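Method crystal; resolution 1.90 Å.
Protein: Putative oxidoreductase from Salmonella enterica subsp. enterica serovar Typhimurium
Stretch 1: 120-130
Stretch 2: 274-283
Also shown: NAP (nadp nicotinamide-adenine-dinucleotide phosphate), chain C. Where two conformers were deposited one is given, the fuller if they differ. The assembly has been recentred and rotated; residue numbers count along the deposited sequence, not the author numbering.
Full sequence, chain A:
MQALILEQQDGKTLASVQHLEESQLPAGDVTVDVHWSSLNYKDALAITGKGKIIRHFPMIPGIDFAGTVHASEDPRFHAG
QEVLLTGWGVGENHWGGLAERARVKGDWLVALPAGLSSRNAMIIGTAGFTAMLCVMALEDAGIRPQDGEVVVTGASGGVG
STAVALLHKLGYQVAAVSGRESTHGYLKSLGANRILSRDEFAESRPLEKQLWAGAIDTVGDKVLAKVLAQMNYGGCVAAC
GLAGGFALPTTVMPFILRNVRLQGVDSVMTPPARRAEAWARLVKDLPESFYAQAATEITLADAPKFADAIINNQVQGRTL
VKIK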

ATOM      1  N   ASN A 120      23.731  18.928 -12.751  1.00 33.90           N
ATOM      2  CA  ASN A 120      22.854  17.778 -12.957  1.00 31.43           C
ATOM      3  C   ASN A 120      22.137  17.314 -11.695  1.00 30.37           C
ATOM      4  O   ASN A 120      21.025  16.786 -11.771  1.00 29.05           O
ATOM      5  CB  ASN A 120      23.602  16.628 -13.621  1.00 30.15           C
ATOM      6  CG  ASN A 120      23.849  16.889 -15.101  1.00 32.89           C
ATOM      7  OD1 ASN A 120      23.223  17.767 -15.689  1.00 35.58           O
ATOM      8  ND2 ASN A 120      24.758  16.132 -15.704  1.00 34.34           N
ATOM      9  N   ALA A 121      22.771  17.527 -10.544  1.00 30.59           N
ATOM     10  CA  ALA A 121      22.184  17.164  -9.262  1.00 28.34           C
ATOM     11  C   ALA A 121      20.874  17.911  -9.059  1.00 30.37           C
ATOM     12  O   ALA A 121      19.939  17.397  -8.443  1.00 29.10           O
ATOM     13  CB  ALA A 121      23.163  17.474  -8.111  1.00 24.13           C
HETATM   14  N   MSE A 122      20.812  19.130  -9.581  1.00 27.74           N
HETATM   15  CA  MSE A 122      19.633  19.977  -9.413  1.00 30.72           C
HETATM   16  C   MSE A 122      18.610  19.804 -10.544  1.00 29.88           C
HETATM   17  O   MSE A 122      17.415  20.012 -10.339  1.00 31.40           O
HETATM   18  CB  MSE A 122      20.035  21.444  -9.251  1.00 25.48           C
HETATM   19  CG  MSE A 122      20.687  21.732  -7.886  1.00 23.38           C
HETATM   20 SE   MSE A 122      19.414  21.366  -6.465  0.75 33.11          SE
HETATM   21  CE  MSE A 122      20.109  19.644  -5.832  1.00 28.00           C
ATOM     22  N   ILE A 123      19.069  19.419 -11.725  1.00 24.01           N
ATOM     23  CA  ILE A 123      18.123  18.974 -12.749  1.00 22.93           C
ATOM     24  C   ILE A 123      17.319  17.806 -12.171  1.00 28.81           C
ATOM     25  O   ILE A 123      16.108  17.707 -12.373  1.00 26.55           O
ATOM     26  CB  ILE A 123      18.821  18.583 -14.064  1.00 29.09           C
ATOM     27  CG1 ILE A 123      19.457  19.833 -14.705  1.00 28.86           C
ATOM     28  CG2 ILE A 123      17.807  17.914 -15.042  1.00 28.09           C
ATOM     29  CD1 ILE A 123      20.220  19.561 -15.977  1.00 31.31           C
ATOM     30  N   ILE A 124      17.995  16.940 -11.420  1.00 29.21           N
ATOM     31  CA  ILE A 124      17.304  15.874 -10.695  1.00 26.16           C
ATOM     32  C   ILE A 124      16.439  16.468  -9.587  1.00 28.65           C
ATOM     33  O   ILE A 124      15.207  16.366  -9.630  1.00 27.05           O
ATOM     34  CB  ILE A 124      18.297  14.856 -10.117  1.00 32.85           C
ATOM     35  CG1 ILE A 124      19.032  14.142 -11.256  1.00 27.82           C
ATOM     36  CG2 ILE A 124      17.577  13.833  -9.210  1.00 27.41           C
ATOM     37  CD1 ILE A 124      20.268  13.381 -10.783  1.00 29.47           C
ATOM     38  N   GLY A 125      17.077  17.097  -8.600  1.00 27.77           N
ATOM     39  CA  GLY A 125      16.360  17.765  -7.526  1.00 31.96           C
ATOM     40  C   GLY A 125      15.451  16.829  -6.734  1.00 26.23           C
ATOM     41  O   GLY A 125      15.577  15.614  -6.810  1.00 27.09           O
ATOM     42  N   THR A 126      14.523  17.406  -5.982  1.00 26.71           N
ATOM     43  CA  THR A 126      13.555  16.609  -5.242  1.00 31.05           C
ATOM     44  C   THR A 126      12.697  15.737  -6.168  1.00 28.65           C
ATOM     45  O   THR A 126      12.395  14.603  -5.839  1.00 28.78           O
ATOM     46  CB  THR A 126      12.651  17.497  -4.363  1.00 34.35           C
ATOM     47  OG1 THR A 126      13.393  17.936  -3.224  1.00 34.29           O
ATOM     48  CG2 THR A 126      11.447  16.720  -3.865  1.00 31.32           C
ATOM     49  N   ALA A 127      12.314  16.267  -7.325  1.00 26.34           N
ATOM     50  CA  ALA A 127      11.447  15.535  -8.249  1.00 27.36           C
ATOM     51  C   ALA A 127      12.088  14.223  -8.673  1.00 25.27           C
ATOM     52  O   ALA A 127      11.472  13.161  -8.592  1.00 27.33           O
ATOM     53  CB  ALA A 127      11.122  16.397  -9.498  1.00 22.92           C
ATOM     54  N   GLY A 128      13.330  14.302  -9.140  1.00 22.82           N
ATOM     55  CA  GLY A 128      14.036  13.131  -9.627  1.00 26.78           C
ATOM     56  C   GLY A 128      14.432  12.168  -8.511  1.00 27.53           C
ATOM     57  O   GLY A 128      14.386  10.951  -8.682  1.00 23.21           O
ATOM     58  N   PHE A 129      14.830  12.714  -7.368  1.00 21.45           N
ATOM     59  CA  PHE A 129      15.136  11.897  -6.199  1.00 20.56           C
ATOM     60  C   PHE A 129      13.894  11.092  -5.799  1.00 23.70           C
ATOM     61  O   PHE A 129      13.967   9.890  -5.554  1.00 27.38           O
ATOM     62  CB  PHE A 129      15.614  12.819  -5.068  1.00 22.98           C
ATOM     63  CG  PHE A 129      15.805  12.139  -3.740  1.00 28.02           C
ATOM     64  CD1 PHE A 129      16.960  11.403  -3.473  1.00 26.33           C
ATOM     65  CD2 PHE A 129      14.867  12.298  -2.729  1.00 26.39           C
ATOM     66  CE1 PHE A 129      17.146  10.791  -2.238  1.00 26.37           C
ATOM     67  CE2 PHE A 129      15.055  11.701  -1.476  1.00 31.42           C
ATOM     68  CZ  PHE A 129      16.191  10.940  -1.237  1.00 27.83           C
ATOM     69  N   THR A 130      12.745  11.760  -5.782  1.00 24.91           N
ATOM     70  CA  THR A 130      11.459  11.109  -5.557  1.00 26.02           C
ATOM     71  C   THR A 130      11.121  10.019  -6.604  1.00 23.73           C
ATOM     72  O   THR A 130      10.636   8.941  -6.258  1.00 27.74           O
ATOM     73  CB  THR A 130      10.339  12.164  -5.530  1.00 28.31           C
ATOM     74  OG1 THR A 130      10.622  13.121  -4.502  1.00 28.29           O
ATOM     75  CG2 THR A 130       8.982  11.512  -5.246  1.00 30.08           C
ATOM     76  N   ARG A 274      19.029   5.074   2.763  1.00 29.39           N
ATOM     77  CA  ARG A 274      18.209   4.961   1.561  1.00 31.22           C
ATOM     78  C   ARG A 274      18.427   6.163   0.645  1.00 29.95           C
ATOM     79  O   ARG A 274      18.441   6.038  -0.583  1.00 28.11           O
ATOM     80  CB  ARG A 274      16.727   4.828   1.904  1.00 31.19           C
ATOM     81  CG  ARG A 274      15.864   4.457   0.690  1.00 33.26           C
ATOM     82  CD  ARG A 274      14.534   3.908   1.148  1.00 46.33           C
ATOM     83  NE  ARG A 274      13.709   3.341   0.082  1.00 46.57           N
ATOM     84  CZ  ARG A 274      13.833   2.100  -0.386  1.00 46.91           C
ATOM     85  NH1 ARG A 274      14.772   1.297   0.095  1.00 48.01           N
ATOM     86  NH2 ARG A 274      13.014   1.657  -1.334  1.00 31.69           N
ATOM     87  N   ARG A 275      18.599   7.331   1.256  1.00 28.98           N
ATOM     88  CA  ARG A 275      18.809   8.565   0.506  1.00 29.59           C
ATOM     89  C   ARG A 275      20.103   8.465  -0.308  1.00 34.75           C
ATOM     90  O   ARG A 275      20.127   8.783  -1.502  1.00 29.87           O
ATOM     91  CB  ARG A 275      18.843   9.743   1.483  1.00 32.79           C
ATOM     92  CG  ARG A 275      19.168  11.092   0.878  1.00 35.76           C
ATOM     93  CD  ARG A 275      19.147  12.185   1.945  1.00 35.72           C
ATOM     94  NE  ARG A 275      17.879  12.282   2.679  1.00 32.51           N
ATOM     95  CZ  ARG A 275      16.911  13.147   2.380  1.00 34.32           C
ATOM     96  NH1 ARG A 275      17.041  13.962   1.338  1.00 31.21           N
ATOM     97  NH2 ARG A 275      15.803  13.190   3.107  1.00 34.45           N
ATOM     98  N   ALA A 276      21.173   7.985   0.331  1.00 31.94           N
ATOM     99  CA  ALA A 276      22.452   7.789  -0.352  1.00 34.78           C
ATOM    100  C   ALA A 276      22.333   6.761  -1.478  1.00 33.23           C
ATOM    101  O   ALA A 276      22.912   6.934  -2.544  1.00 31.17           O
ATOM    102  CB  ALA A 276      23.537   7.366   0.640  1.00 38.02           C
ATOM    103  N   GLU A 277      21.586   5.687  -1.245  1.00 29.15           N
ATOM    104  CA  GLU A 277      21.367   4.676  -2.271  0.50 28.80           C
ATOM    105  C   GLU A 277      20.667   5.284  -3.493  1.00 29.89           C
ATOM    106  O   GLU A 277      21.019   5.008  -4.636  1.00 29.85           O
ATOM    107  CB  GLU A 277      20.528   3.541  -1.690  0.50 31.41           C
ATOM    108  CG  GLU A 277      20.345   2.340  -2.595  0.50 35.94           C
ATOM    109  CD  GLU A 277      19.522   1.240  -1.932  0.50 48.18           C
ATOM    110  OE1 GLU A 277      19.088   1.428  -0.773  0.50 44.80           O
ATOM    111  OE2 GLU A 277      19.310   0.188  -2.570  0.50 57.75           O
ATOM    112  N   ALA A 278      19.661   6.114  -3.242  1.00 28.61           N
ATOM    113  CA  ALA A 278      18.899   6.697  -4.342  1.00 30.50           C
ATOM    114  C   ALA A 278      19.829   7.532  -5.231  1.00 30.64           C
ATOM    115  O   ALA A 278      19.811   7.405  -6.457  1.00 27.16           O
ATOM    116  CB  ALA A 278      17.744   7.534  -3.815  1.00 27.12           C
ATOM    117  N   TRP A 279      20.656   8.376  -4.615  1.00 27.43           N
ATOM    118  CA  TRP A 279      21.572   9.216  -5.395  1.00 32.13           C
ATOM    119  C   TRP A 279      22.539   8.367  -6.217  1.00 28.33           C
ATOM    120  O   TRP A 279      22.739   8.608  -7.398  1.00 31.73           O
ATOM    121  CB  TRP A 279      22.319  10.229  -4.503  1.00 32.42           C
ATOM    122  CG  TRP A 279      21.442  11.376  -4.122  1.00 28.46           C
ATOM    123  CD1 TRP A 279      20.904  11.624  -2.890  1.00 31.46           C
ATOM    124  CD2 TRP A 279      20.937  12.401  -4.997  1.00 27.84           C
ATOM    125  NE1 TRP A 279      20.120  12.753  -2.937  1.00 29.08           N
ATOM    126  CE2 TRP A 279      20.116  13.245  -4.220  1.00 26.72           C
ATOM    127  CE3 TRP A 279      21.116  12.697  -6.356  1.00 25.33           C
ATOM    128  CZ2 TRP A 279      19.477  14.365  -4.751  1.00 27.07           C
ATOM    129  CZ3 TRP A 279      20.472  13.820  -6.892  1.00 28.15           C
ATOM    130  CH2 TRP A 279      19.663  14.636  -6.088  1.00 30.42           C
ATOM    131  N   ALA A 280      23.119   7.353  -5.589  1.00 32.47           N
ATOM    132  CA  ALA A 280      23.988   6.437  -6.314  1.00 29.49           C
ATOM    133  C   ALA A 280      23.261   5.788  -7.506  1.00 30.87           C
ATOM    134  O   ALA A 280      23.839   5.642  -8.579  1.00 33.28           O
ATOM    135  CB  ALA A 280      24.536   5.376  -5.370  1.00 31.77           C
ATOM    136  N   ARG A 281      21.999   5.403  -7.322  1.00 25.32           N
ATOM    137  CA  ARG A 281      21.231   4.768  -8.409  1.00 26.65           C
ATOM    138  C   ARG A 281      20.939   5.756  -9.543  1.00 32.81           C
ATOM    139  O   ARG A 281      21.013   5.405 -10.723  1.00 33.06           O
ATOM    140  CB  ARG A 281      19.912   4.164  -7.893  1.00 22.37           C
ATOM    141  CG  ARG A 281      20.063   2.841  -7.092  1.00 24.65           C
ATOM    142  CD  ARG A 281      20.342   1.640  -7.989  1.00 30.52           C
ATOM    143  NE  ARG A 281      19.366   1.497  -9.080  1.00 30.94           N
ATOM    144  CZ  ARG A 281      18.212   0.837  -8.983  1.00 32.33           C
ATOM    145  NH1 ARG A 281      17.882   0.246  -7.844  1.00 27.25           N
ATOM    146  NH2 ARG A 281      17.389   0.759 -10.032  1.00 28.55           N
ATOM    147  N   LEU A 282      20.597   6.986  -9.181  1.00 28.81           N
ATOM    148  CA  LEU A 282      20.371   8.034 -10.169  1.00 30.95           C
ATOM    149  C   LEU A 282      21.596   8.241 -11.066  1.00 34.36           C
ATOM    150  O   LEU A 282      21.480   8.305 -12.287  1.00 29.08           O
ATOM    151  CB  LEU A 282      19.989   9.348  -9.477  1.00 30.15           C
ATOM    152  CG  LEU A 282      18.538   9.400  -8.974  1.00 24.84           C
ATOM    153  CD1 LEU A 282      18.408  10.481  -7.919  1.00 28.59           C
ATOM    154  CD2 LEU A 282      17.557   9.640 -10.137  1.00 26.34           C
ATOM    155  N   VAL A 283      22.771   8.337 -10.462  1.00 35.04           N
ATOM    156  CA  VAL A 283      23.974   8.532 -11.253  1.00 38.67           C
ATOM    157  C   VAL A 283      24.111   7.386 -12.251  1.00 36.27           C
ATOM    158  O   VAL A 283      24.505   7.582 -13.398  1.00 35.38           O
ATOM    159  CB  VAL A 283      25.224   8.636 -10.365  1.00 42.05           C
ATOM    160  CG1 VAL A 283      26.480   8.652 -11.221  1.00 44.16           C
ATOM    161  CG2 VAL A 283      25.137   9.888  -9.503  1.00 36.38           C
TER
HETATM  162  PA  NAP C 330       4.821  18.795 -11.834  1.00 31.99           P
HETATM  163  O1A NAP C 330       6.090  18.953 -12.563  1.00 26.49           O
HETATM  164  O2A NAP C 330       3.919  19.956 -11.774  1.00 27.01           O
HETATM  165  O5B NAP C 330       4.043  17.503 -12.361  1.00 29.04           O
HETATM  166  C5B NAP C 330       2.692  17.343 -12.030  1.00 27.15           C
HETATM  167  C4B NAP C 330       2.036  16.784 -13.285  1.00 28.79           C
HETATM  168  O4B NAP C 330       0.728  16.392 -12.971  1.00 28.76           O
HETATM  169  C3B NAP C 330       1.927  17.825 -14.401  1.00 34.01           C
HETATM  170  O3B NAP C 330       3.044  17.752 -15.265  1.00 30.15           O
HETATM  171  C2B NAP C 330       0.661  17.409 -15.126  1.00 29.24           C
HETATM  172  O2B NAP C 330       1.028  16.449 -16.087  1.00 29.76           O
HETATM  173  C1B NAP C 330      -0.144  16.697 -14.052  1.00 33.31           C
HETATM  174  N9A NAP C 330      -1.221  17.544 -13.519  1.00 30.79           N
HETATM  175  C8A NAP C 330      -1.136  18.857 -13.128  1.00 39.82           C
HETATM  176  N7A NAP C 330      -2.355  19.238 -12.673  1.00 40.75           N
HETATM  177  C5A NAP C 330      -3.199  18.189 -12.755  1.00 37.44           C
HETATM  178  C6A NAP C 330      -4.541  18.030 -12.434  1.00 42.47           C
HETATM  179  N6A NAP C 330      -5.251  19.034 -11.936  1.00 52.13           N
HETATM  180  N1A NAP C 330      -5.137  16.809 -12.634  1.00 41.38           N
HETATM  181  C2A NAP C 330      -4.414  15.757 -13.154  1.00 40.75           C
HETATM  182  N3A NAP C 330      -3.084  15.919 -13.479  1.00 36.41           N
HETATM  183  C4A NAP C 330      -2.493  17.117 -13.284  1.00 32.99           C
HETATM  184  O3  NAP C 330       5.134  18.383 -10.302  1.00 29.03           O
HETATM  185  PN  NAP C 330       6.343  17.518  -9.704  1.00 30.80           P
HETATM  186  O1N NAP C 330       7.392  18.408  -9.157  1.00 30.99           O
HETATM  187  O2N NAP C 330       6.703  16.520 -10.736  1.00 25.55           O
HETATM  188  O5D NAP C 330       5.550  16.810  -8.494  1.00 33.41           O
HETATM  189  C5D NAP C 330       4.487  15.940  -8.802  1.00 38.30           C
HETATM  190  C4D NAP C 330       3.658  15.685  -7.554  1.00 37.89           C
HETATM  191  O4D NAP C 330       4.457  14.987  -6.630  1.00 37.65           O
HETATM  192  C3D NAP C 330       3.249  16.981  -6.874  1.00 41.24           C
HETATM  193  O3D NAP C 330       1.959  16.823  -6.324  1.00 37.40           O
HETATM  194  C2D NAP C 330       4.257  17.148  -5.761  1.00 47.46           C
HETATM  195  O2D NAP C 330       3.708  17.837  -4.665  1.00 48.88           O
HETATM  196  C1D NAP C 330       4.524  15.698  -5.412  1.00 42.09           C
HETATM  197  N1N NAP C 330       5.832  15.458  -4.790  1.00 43.08           N
HETATM  198  C2N NAP C 330       5.853  14.938  -3.528  1.00 45.31           C
HETATM  199  C3N NAP C 330       7.054  14.661  -2.882  1.00 45.23           C
HETATM  200  C7N NAP C 330       7.015  13.644  -1.775  1.00 43.84           C
HETATM  201  O7N NAP C 330       7.894  13.754  -0.686  1.00 45.43           O
HETATM  202  N7N NAP C 330       6.132  12.655  -1.859  1.00 30.44           N
HETATM  203  C4N NAP C 330       8.252  14.922  -3.547  1.00 43.24           C
HETATM  204  C5N NAP C 330       8.220  15.452  -4.844  1.00 42.25           C
HETATM  205  C6N NAP C 330       6.996  15.705  -5.461  1.00 36.80           C
HETATM  206  P2B NAP C 330       0.256  16.363 -17.510  1.00 31.82           P
HETATM  207  O1X NAP C 330       1.099  15.504 -18.413  1.00 27.70           O
HETATM  208  O2X NAP C 330      -1.098  15.725 -17.313  1.00 31.54           O
HETATM  209  O3X NAP C 330       0.122  17.761 -18.052  1.00 36.30           O

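Two helices cross here at 110°, with their axes 10.3 Å apart at closest approach. No hydrogen bond links them; the contact rests on packing. The main bump is Trp279. Its indole sits in a hollow formed by Ala121, Ile124, Gly125 and Phe129. Ala121 O meets the ring at its edge, 3.6 Å from Trp279 CH2. Ile124 CG2 lies 3.7 Å from Trp279 CZ3.

Phe129 CD1 lies over one face of the indole, 3.5 Å from Trp279 NE1. The phenyl ring and the five-membered ring of Trp279 are near parallel, at 24°, but slid apart, so they barely overlap. The phenyl ring also reaches two other residues of the second helix. Ala278 CB points toward the first helix and meets the ring: Phe129 CE1 lies 3.7 Å from Ala278 CB. Phe129 CZ reaches Arg275 CG, also at 3.7 Å, and lies over one face of the guanidinium.

Leu282 is a second bump. Leu282 CD1 packs 3.7 Å from Ile124 CG2, and Leu282 CD2 lies 3.7 Å from Gly128 O. Gly128 has no side chain, and its carbonyl O meets Leu282. A CB there would point toward the second helix, but would clash with Ile124 CG2 of its own helix.

On the first helix, Thr126 and Thr130 point away from this contact and approach the NADP nicotinamide. Thr130 OG1 lies 3.1 Å from NAP C4N.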